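Local coordinates for protein methyl-coenzyme M reductase subunit beta (Methanosarcina barkeri, PDB 1E6Y) that forms part of methyl-coenzyme M reductase, the nickel F430 enzyme that releases methane from methyl-coenzyme M and joins coenzymes M and B as a heterodisulfide, at residues Ser1-Ile6 / Ser16-Ile20; Leu247-Val252 / Val305-Ala309; Ala272-Ile278 / Lys298-Cys302. All coordinates share one frame; numbering follows the deposited sequence.

Interaction 1: Ser1-Ile6 / Ser16-Ile20; sequences SDTVDI and SNVDI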
loop_
_atom_site.group_PDB
_atom_site.type_symbol
_atom_site.label_atom_id
_atom_site.label_comp_id
_atom_site.label_asym_id
_atom_site.label_seq_id
_atom_site.Cartn_x
_atom_site.Cartn_y
_atom_site.Cartn_z
ATOM N N SER E 1 -37.301 5.466 -25.945
ATOM C CA SER E 1 -37.029 4.065 -25.517
ATOM C C SER E 1 -36.382 3.267 -26.636
ATOM O O SER E 1 -36.483 3.636 -27.807
ATOM C CB SER E 1 -38.323 3.379 -25.098
ATOM O OG SER E 1 -39.253 3.310 -26.160
ATOM N N ASP E 2 -35.719 2.173 -26.271
ATOM C CA ASP E 2 -35.020 1.336 -27.241
ATOM C C ASP E 2 -35.291 -0.140 -26.998
ATOM O O ASP E 2 -35.242 -0.619 -25.862
ATOM C CB ASP E 2 -33.508 1.588 -27.181
ATOM C CG ASP E 2 -33.152 3.041 -27.402
ATOM O OD1 ASP E 2 -32.916 3.429 -28.565
ATOM O OD2 ASP E 2 -33.118 3.794 -26.408
ATOM N N THR E 3 -35.560 -0.862 -28.082
ATOM C CA THR E 3 -35.716 -2.305 -28.020
ATOM C C THR E 3 -34.756 -2.991 -28.981
ATOM O O THR E 3 -34.317 -2.401 -29.969
ATOM C CB THR E 3 -37.148 -2.734 -28.376
ATOM O OG1 THR E 3 -37.493 -2.215 -29.665
ATOM C CG2 THR E 3 -38.132 -2.220 -27.341
ATOM N N VAL E 4 -34.421 -4.235 -28.669
ATOM C CA VAL E 4 -33.585 -5.060 -29.528
ATOM C C VAL E 4 -34.171 -6.467 -29.557
ATOM O O VAL E 4 -34.987 -6.822 -28.703
ATOM C CB VAL E 4 -32.134 -5.142 -28.991
ATOM C CG1 VAL E 4 -31.477 -3.768 -29.020
ATOM C CG2 VAL E 4 -32.128 -5.702 -27.569
ATOM N N ASP E 5 -33.775 -7.255 -30.552
ATOM C CA ASP E 5 -34.032 -8.688 -30.535
ATOM C C ASP E 5 -32.761 -9.387 -30.071
ATOM O O ASP E 5 -31.672 -9.080 -30.550
ATOM C CB ASP E 5 -34.408 -9.187 -31.934
ATOM C CG ASP E 5 -35.687 -8.555 -32.466
ATOM O OD1 ASP E 5 -36.479 -7.994 -31.678
ATOM O OD2 ASP E 5 -35.914 -8.645 -33.688
ATOM N N ILE E 6 -32.892 -10.292 -29.107
ATOM C CA ILE E 6 -31.734 -11.017 -28.585
ATOM C C ILE E 6 -31.538 -12.329 -29.337
ATOM O O ILE E 6 -32.470 -13.124 -29.470
ATOM C CB ILE E 6 -31.887 -11.313 -27.067
ATOM C CG1 ILE E 6 -31.999 -10.002 -26.280
ATOM C CG2 ILE E 6 -30.712 -12.144 -26.567
ATOM C CD1 ILE E 6 -30.810 -9.073 -26.439
ATOM N N SER E 16 -37.732 -11.413 -28.931
ATOM C CA SER E 16 -37.896 -10.189 -29.706
ATOM C C SER E 16 -38.363 -9.039 -28.828
ATOM O O SER E 16 -38.904 -9.256 -27.745
ATOM C CB SER E 16 -38.902 -10.409 -30.833
ATOM O OG SER E 16 -38.462 -11.427 -31.712
ATOM N N ASN E 17 -38.153 -7.817 -29.307
ATOM C CA ASN E 17 -38.697 -6.617 -28.680
ATOM C C ASN E 17 -38.342 -6.518 -27.201
ATOM O O ASN E 17 -39.208 -6.301 -26.351
ATOM C CB ASN E 17 -40.217 -6.571 -28.869
ATOM C CG ASN E 17 -40.615 -6.590 -30.330
ATOM O OD1 ASN E 17 -40.179 -5.747 -31.108
ATOM N ND2 ASN E 17 -41.392 -7.591 -30.723
ATOM N N VAL E 18 -37.063 -6.737 -26.907
ATOM C CA VAL E 18 -36.535 -6.587 -25.555
ATOM C C VAL E 18 -36.095 -5.144 -25.324
ATOM O O VAL E 18 -35.226 -4.623 -26.033
ATOM C CB VAL E 18 -35.330 -7.533 -25.322
ATOM C CG1 VAL E 18 -34.795 -7.370 -23.906
ATOM C CG2 VAL E 18 -35.743 -8.978 -25.565
ATOM N N ASP E 19 -36.728 -4.485 -24.358
ATOM C CA ASP E 19 -36.343 -3.136 -23.969
ATOM C C ASP E 19 -34.971 -3.207 -23.309
ATOM O O ASP E 19 -34.759 -4.013 -22.403
ATOM C CB ASP E 19 -37.367 -2.566 -22.985
ATOM C CG ASP E 19 -37.245 -1.063 -22.815
ATOM O OD1 ASP E 19 -36.188 -0.593 -22.353
ATOM O OD2 ASP E 19 -38.224 -0.352 -23.114
ATOM N N ILE E 20 -34.048 -2.355 -23.746
ATOM C CA ILE E 20 -32.683 -2.401 -23.226
ATOM C C ILE E 20 -32.611 -2.072 -21.733
ATOM O O ILE E 20 -31.699 -2.521 -21.041
ATOM C CB ILE E 20 -31.731 -1.464 -24.013
ATOM C CG1 ILE E 20 -32.149 -0.005 -23.847
ATOM C CG2 ILE E 20 -31.713 -1.856 -25.484
ATOM C CD1 ILE E 20 -31.121 0.975 -24.360
HETATM O O HOH W 1 -35.796 1.864 -23.381
HETATM O O HOH W 2 -39.897 -3.211 -30.616
HETATM O O HOH W 3 -38.629 -6.947 -33.209
#

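Interaction 2: Leu247-Val252 / Val305-Ala309; sequences LLYDIV and VGTLA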
loop_
_atom_site.group_PDB
_atom_site.type_symbol
_atom_site.label_atom_id
_atom_site.label_comp_id
_atom_site.label_asym_id
_atom_site.label_seq_id
_atom_site.Cartn_x
_atom_site.Cartn_y
_atom_site.Cartn_z
ATOM N N LEU E 247 -26.531 -8.585 -35.049
ATOM C CA LEU E 247 -25.572 -7.720 -35.731
ATOM C C LEU E 247 -24.149 -8.248 -35.583
ATOM O O LEU E 247 -23.440 -8.421 -36.576
ATOM C CB LEU E 247 -25.660 -6.293 -35.184
ATOM C CG LEU E 247 -24.877 -5.223 -35.947
ATOM C CD1 LEU E 247 -25.403 -5.118 -37.373
ATOM C CD2 LEU E 247 -24.996 -3.882 -35.233
ATOM N N LEU E 248 -23.766 -8.569 -34.350
ATOM C CA LEU E 248 -22.446 -9.122 -34.066
ATOM C C LEU E 248 -22.216 -10.417 -34.841
ATOM O O LEU E 248 -21.228 -10.547 -35.561
ATOM C CB LEU E 248 -22.291 -9.386 -32.563
ATOM C CG LEU E 248 -21.046 -10.163 -32.116
ATOM C CD1 LEU E 248 -19.785 -9.348 -32.384
ATOM C CD2 LEU E 248 -21.163 -10.493 -30.642
ATOM N N TYR E 249 -23.163 -11.343 -34.728
ATOM C CA TYR E 249 -23.076 -12.631 -35.406
ATOM C C TYR E 249 -22.987 -12.476 -36.926
ATOM O O TYR E 249 -22.179 -13.144 -37.576
ATOM C CB TYR E 249 -24.286 -13.498 -35.043
ATOM C CG TYR E 249 -24.270 -14.863 -35.689
ATOM C CD1 TYR E 249 -23.634 -15.938 -35.074
ATOM C CD2 TYR E 249 -24.843 -15.066 -36.945
ATOM C CE1 TYR E 249 -23.563 -17.181 -35.693
ATOM C CE2 TYR E 249 -24.778 -16.301 -37.572
ATOM C CZ TYR E 249 -24.137 -17.356 -36.943
ATOM O OH TYR E 249 -24.073 -18.582 -37.564
ATOM N N ASP E 250 -23.836 -11.620 -37.487
ATOM C CA ASP E 250 -23.903 -11.432 -38.933
ATOM C C ASP E 250 -22.648 -10.778 -39.493
ATOM O O ASP E 250 -22.166 -11.161 -40.560
ATOM C CB ASP E 250 -25.127 -10.591 -39.312
ATOM C CG ASP E 250 -26.429 -11.376 -39.238
ATOM O OD1 ASP E 250 -26.394 -12.616 -39.093
ATOM O OD2 ASP E 250 -27.499 -10.744 -39.331
ATOM N N ILE E 251 -22.118 -9.794 -38.772
ATOM C CA ILE E 251 -20.902 -9.114 -39.202
ATOM C C ILE E 251 -19.716 -10.076 -39.177
ATOM O O ILE E 251 -18.931 -10.122 -40.127
ATOM C CB ILE E 251 -20.606 -7.874 -38.320
ATOM C CG1 ILE E 251 -21.662 -6.797 -38.592
ATOM C CG2 ILE E 251 -19.210 -7.325 -38.619
ATOM C CD1 ILE E 251 -21.545 -5.565 -37.711
ATOM N N VAL E 252 -19.653 -10.912 -38.143
ATOM C CA VAL E 252 -18.609 -11.927 -38.048
ATOM C C VAL E 252 -18.744 -12.945 -39.179
ATOM O O VAL E 252 -17.767 -13.244 -39.869
ATOM C CB VAL E 252 -18.658 -12.658 -36.681
ATOM C CG1 VAL E 252 -17.691 -13.838 -36.670
ATOM C CG2 VAL E 252 -18.300 -11.689 -35.565
ATOM N N VAL E 305 -19.809 -3.121 -31.266
ATOM C CA VAL E 305 -20.043 -4.370 -31.985
ATOM C C VAL E 305 -18.914 -4.639 -32.973
ATOM O O VAL E 305 -18.382 -5.747 -33.026
ATOM C CB VAL E 305 -21.395 -4.335 -32.743
ATOM C CG1 VAL E 305 -21.516 -5.533 -33.679
ATOM C CG2 VAL E 305 -22.533 -4.340 -31.758
ATOM N N GLY E 306 -18.525 -3.604 -33.715
ATOM C CA GLY E 306 -17.448 -3.742 -34.679
ATOM C C GLY E 306 -16.132 -4.151 -34.045
ATOM O O GLY E 306 -15.380 -4.937 -34.617
ATOM N N THR E 307 -15.858 -3.613 -32.859
ATOM C CA THR E 307 -14.644 -3.931 -32.112
ATOM C C THR E 307 -14.594 -5.419 -31.753
ATOM O O THR E 307 -13.562 -6.073 -31.928
ATOM C CB THR E 307 -14.556 -3.085 -30.815
ATOM O OG1 THR E 307 -14.525 -1.692 -31.151
ATOM C CG2 THR E 307 -13.304 -3.436 -30.022
ATOM N N LEU E 308 -15.714 -5.953 -31.274
ATOM C CA LEU E 308 -15.789 -7.368 -30.923
ATOM C C LEU E 308 -15.838 -8.254 -32.168
ATOM O O LEU E 308 -15.189 -9.300 -32.216
ATOM C CB LEU E 308 -17.008 -7.637 -30.038
ATOM C CG LEU E 308 -17.213 -9.085 -29.572
ATOM C CD1 LEU E 308 -15.969 -9.601 -28.859
ATOM C CD2 LEU E 308 -18.420 -9.149 -28.652
ATOM N N ALA E 309 -16.576 -7.817 -33.185
ATOM C CA ALA E 309 -16.653 -8.556 -34.444
ATOM C C ALA E 309 -15.270 -8.694 -35.077
ATOM O O ALA E 309 -14.863 -9.791 -35.470
ATOM C CB ALA E 309 -17.609 -7.861 -35.404
#

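Interaction 3: Ala272-Ile278 / Lys298-Cys302; sequences AIEAGII and KWNAC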
loop_
_atom_site.group_PDB
_atom_site.type_symbol
_atom_site.label_atom_id
_atom_site.label_comp_id
_atom_site.label_asym_id
_atom_site.label_seq_id
_atom_site.Cartn_x
_atom_site.Cartn_y
_atom_site.Cartn_z
ATOM N N ALA E 272 -24.349 0.852 -40.532
ATOM C CA ALA E 272 -24.683 2.070 -39.796
ATOM C C ALA E 272 -25.381 3.092 -40.694
ATOM O O ALA E 272 -26.294 3.791 -40.254
ATOM C CB ALA E 272 -23.429 2.680 -39.184
ATOM N N ILE E 273 -24.959 3.157 -41.957
ATOM C CA ILE E 273 -25.576 4.049 -42.938
ATOM C C ILE E 273 -26.972 3.561 -43.326
ATOM O O ILE E 273 -27.922 4.343 -43.364
ATOM C CB ILE E 273 -24.700 4.176 -44.212
ATOM C CG1 ILE E 273 -23.418 4.946 -43.884
ATOM C CG2 ILE E 273 -25.467 4.900 -45.317
ATOM C CD1 ILE E 273 -22.366 4.881 -44.965
ATOM N N GLU E 274 -27.100 2.255 -43.547
ATOM C CA GLU E 274 -28.388 1.651 -43.884
ATOM C C GLU E 274 -29.417 1.861 -42.780
ATOM O O GLU E 274 -30.594 2.089 -43.056
ATOM C CB GLU E 274 -28.218 0.154 -44.150
ATOM C CG GLU E 274 -27.557 -0.172 -45.483
ATOM C CD GLU E 274 -27.104 -1.622 -45.589
ATOM O OE1 GLU E 274 -27.086 -2.333 -44.560
ATOM O OE2 GLU E 274 -26.725 -2.043 -46.702
ATOM N N ALA E 275 -28.960 1.828 -41.531
ATOM C CA ALA E 275 -29.847 2.001 -40.383
ATOM C C ALA E 275 -30.168 3.469 -40.095
ATOM O O ALA E 275 -31.006 3.771 -39.243
ATOM C CB ALA E 275 -29.231 1.345 -39.150
ATOM N N GLY E 276 -29.494 4.376 -40.796
ATOM C CA GLY E 276 -29.709 5.797 -40.581
ATOM C C GLY E 276 -29.036 6.335 -39.329
ATOM O O GLY E 276 -29.316 7.455 -38.901
ATOM N N ILE E 277 -28.131 5.548 -38.754
ATOM C CA ILE E 277 -27.440 5.935 -37.527
ATOM C C ILE E 277 -26.377 7.001 -37.802
ATOM O O ILE E 277 -26.130 7.866 -36.962
ATOM C CB ILE E 277 -26.788 4.705 -36.845
ATOM C CG1 ILE E 277 -27.876 3.710 -36.432
ATOM C CG2 ILE E 277 -25.986 5.134 -35.620
ATOM C CD1 ILE E 277 -27.341 2.353 -36.040
ATOM N N ILE E 278 -25.753 6.930 -38.977
ATOM C CA ILE E 278 -24.828 7.973 -39.423
ATOM C C ILE E 278 -25.168 8.467 -40.829
ATOM O O ILE E 278 -25.738 7.731 -41.638
ATOM C CB ILE E 278 -23.347 7.491 -39.398
ATOM C CG1 ILE E 278 -23.123 6.374 -40.424
ATOM C CG2 ILE E 278 -22.980 7.012 -38.004
ATOM C CD1 ILE E 278 -21.665 6.005 -40.628
ATOM N N LYS E 298 -25.980 5.201 -30.026
ATOM C CA LYS E 298 -26.174 4.083 -30.949
ATOM C C LYS E 298 -24.960 3.848 -31.839
ATOM O O LYS E 298 -24.596 2.705 -32.110
ATOM C CB LYS E 298 -27.404 4.314 -31.823
ATOM C CG LYS E 298 -28.618 3.537 -31.372
ATOM C CD LYS E 298 -29.533 3.256 -32.542
ATOM C CE LYS E 298 -30.709 2.425 -32.109
ATOM N NZ LYS E 298 -31.915 2.789 -32.892
ATOM N N TRP E 299 -24.358 4.931 -32.321
ATOM C CA TRP E 299 -23.122 4.831 -33.089
ATOM C C TRP E 299 -22.033 4.180 -32.242
ATOM O O TRP E 299 -21.299 3.315 -32.718
ATOM C CB TRP E 299 -22.656 6.216 -33.558
ATOM C CG TRP E 299 -21.244 6.212 -34.072
ATOM C CD1 TRP E 299 -20.169 6.846 -33.517
ATOM C CD2 TRP E 299 -20.737 5.451 -35.175
ATOM N NE1 TRP E 299 -19.021 6.520 -34.200
ATOM C CE2 TRP E 299 -19.341 5.666 -35.224
ATOM C CE3 TRP E 299 -21.325 4.603 -36.126
ATOM C CZ2 TRP E 299 -18.522 5.065 -36.187
ATOM C CZ3 TRP E 299 -20.509 4.003 -37.083
ATOM C CH2 TRP E 299 -19.122 4.240 -37.104
ATOM N N ASN E 300 -21.939 4.603 -30.985
ATOM C CA ASN E 300 -20.990 4.007 -30.053
ATOM C C ASN E 300 -21.209 2.502 -29.916
ATOM O O ASN E 300 -20.249 1.730 -29.917
ATOM C CB ASN E 300 -21.101 4.675 -28.680
ATOM C CG ASN E 300 -20.056 4.172 -27.713
ATOM O OD1 ASN E 300 -18.870 4.456 -27.872
ATOM N ND2 ASN E 300 -20.473 3.344 -26.763
ATOM N N ALA E 301 -22.473 2.087 -29.850
ATOM C CA ALA E 301 -22.817 0.667 -29.811
ATOM C C ALA E 301 -22.410 -0.051 -31.104
ATOM O O ALA E 301 -21.931 -1.184 -31.064
ATOM C CB ALA E 301 -24.308 0.496 -29.559
ATOM N N CYS E 302 -22.571 0.628 -32.242
ATOM C CA CYS E 302 -22.106 0.114 -33.530
ATOM C C CYS E 302 -20.598 -0.114 -33.520
ATOM O O CYS E 302 -20.117 -1.148 -33.980
ATOM C CB CYS E 302 -22.454 1.091 -34.657
ATOM S SG CYS E 302 -24.197 1.150 -35.104
#

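Interaction 1: Ser1-Ile6 / Ser16-Ile20
The Asp5 carboxylate meets Asn17 through one oxygen. Asp5 OD1 takes the Asn17 N-H at 2.9 Å, met nearly along its C-O axis and with a nearly straight bond of 166°. The same oxygen lies 3.3 Å from Ser16 CA. Water 3 donates to Asp5 OD1 and to the Asn17 amide oxygen OD1. Water 2 donates to that amide oxygen too and also meets Thr3 OG1. Water 1 links the Asp19 carboxylate to the backbone of Asp2: it donates to Asp19 OD1 and accepts from Asp2 N. Asp19 OD1 also takes the Met21 N-H.

The backbones form an antiparallel ladder. Val4 and Val18 are a hydrogen-bonded pair, with Val4 N to Val18 O at 2.8 Å and Val18 N to Val4 O at 2.7 Å. Thr3 and Asp19 are the next, non-hydrogen-bonded pair. Ile20 N then reaches Asp2 O at 3.0 Å. Asn17, with positive phi (54°), and Val18 both face Val4, a G1 beta bulge.

Thr3 and Asp19 share one face, Val4 and Val18 the other. With chi1 at 64°, Ile20 CG1 is set between its backbone N and carbonyl carbon; CD1 then lies 3.7 Å from Asp2 CB, while CG2 approaches Val4 CG1 (4.0 Å). The side chains of Ile6 and Val18 cross at about a right angle, CG1 of the first against CG2 of the second.

This is the N-terminal beta hairpin of the subunit. Its apolar face lies on helix 228-241, where Ile20 touches Leu234, Leu235 and Ala238 and Val4 touches Tyr239. Asp2 makes a salt bridge to Arg231 of that helix.

Interaction 2: Leu247-Val252 / Val305-Ala309
Val305 points at helix 247-252 and presents one methyl, CG1, to three of its residues. The nearest atom belongs to the backbone: Leu248 CA lies 3.7 Å from Val305 CG1. The side chains of Leu247 and Ile251 approach the same methyl obliquely. Leu247 brings its CG, and Ile251 brings the end of its chain, with CD1 4.0 Å from Val305 CG1. Val305 CG1 is trans to its own backbone N (chi1 170°), which sends this branch across the interface.

One turn on, Ala309 also points across. Its single methyl is met by two branched side chains. Ile251 CG2 is 3.6 Å from Ala309 CB, and Val252 CG2 is 3.9 Å from it. Val252 CG2 comes slightly nearer to Ala309 CA. Ile251 therefore spans both positions, CD1 on Val305 and CG2 on Ala309.

The helix axes are 9.3 Å apart at closest and cross at -46°. This lies near the -50° class of helix packing, in which ridges of residues four apart interleave. The pair joins helix 247-255 to the long helix 296-318, both within the C-terminal family region of the subunit. The small Ala309 suits the close backbone approach at this end, where its CA is 5.3 Å from Val252 CA.

Leu248 works from the flank. Its CG is trans to N (chi1 171°), and its two methyls divide the work. CD1 rests over the backbone at Ala309 N, 3.6 Å away, and CD2 meets Leu308 CD2 at 3.6 Å. The two leucines run at a slant to each other. Leu308 also reaches helix 387-395 at Cys389 and Ala392. Ile251 touches Ser267 and Arg271 of helix 261-274, and Val252 packs on Val70 of the gamma subunit.

Interaction 3: Ala272-Ile278 / Lys298-Cys302
The first torsions of Trp299 and Ile277 aim their side chains across the contact. In Trp299 CG stands opposite the backbone N (chi1 167°), which carries the indole out to Ala272 and Ile278. In Ile277 a chi1 of -63° places CG2 opposite its own N, and CG2 settles over the Trp299 backbone, 3.7 Å from Trp299 N. The other branch of Ile277 is extended, and its CD1 touches Cys302 SG at 3.5 Å. Ile277 thus covers about one turn of the opposing helix, from Lys298 CB, beside its CG2, to Cys302.

The six-membered ring of Trp299 receives two methyls. Ala272 CB comes to its edge, near the ring plane, 3.8 Å from Trp299 CZ3. Ile278 CG2 comes obliquely, 3.5 Å from Trp299 CE3. A serine in place of Trp299 would probably open a gap beside the Ala272 and Ile278 methyls, and would leave Pro342 O without the indole N-H. That bond, from Trp299 NE1, fixes the far side of the ring.

Ile277 and Ile278 follow a Schellman motif. At the end of this helix Gly276, with a positive phi of 77°, turns the chain. Ile277 N bonds back to Ala272 O at 3.0 Å, and Gly276 N bonds to Ile273 O. A weak bond from Ile278 N also reaches Ala272 O. The turn brings Ile277 and Ile278 to the side where Ala272 already faces 298-302.

Ile278 begins strand 278-283 of a two-stranded hairpin, whose other strand, 289-293, packs Tyr291 on Ile278 and Ala293 on Trp299. Leu341 touches both Ile278 and Trp299. Beyond, Lys298 and Ala301 lie on Leu235 of helix 228-241.

Overall arrangement
Interactions 2 and 3 both use helix 296-318, and their centres are 13 Å apart. Their other halves come from successive helices, 247-255 and 261-274, and 298-302 precedes 305-309, which places interaction 3 inside the excursion between the two halves of interaction 2. Interaction 1 precedes both in sequence. Its centre is 16 Å from that of interaction 3, and the two touch where Asp2 OD1 lies 4.3 Å from Lys298 CE. Interactions 1 and 2 do not touch; their nearest atoms are about 7 Å apart. Helix 228-241 has side-chain contacts with all three. None of the contacts includes a residue of the pockets for coenzyme M, coenzyme B or F430.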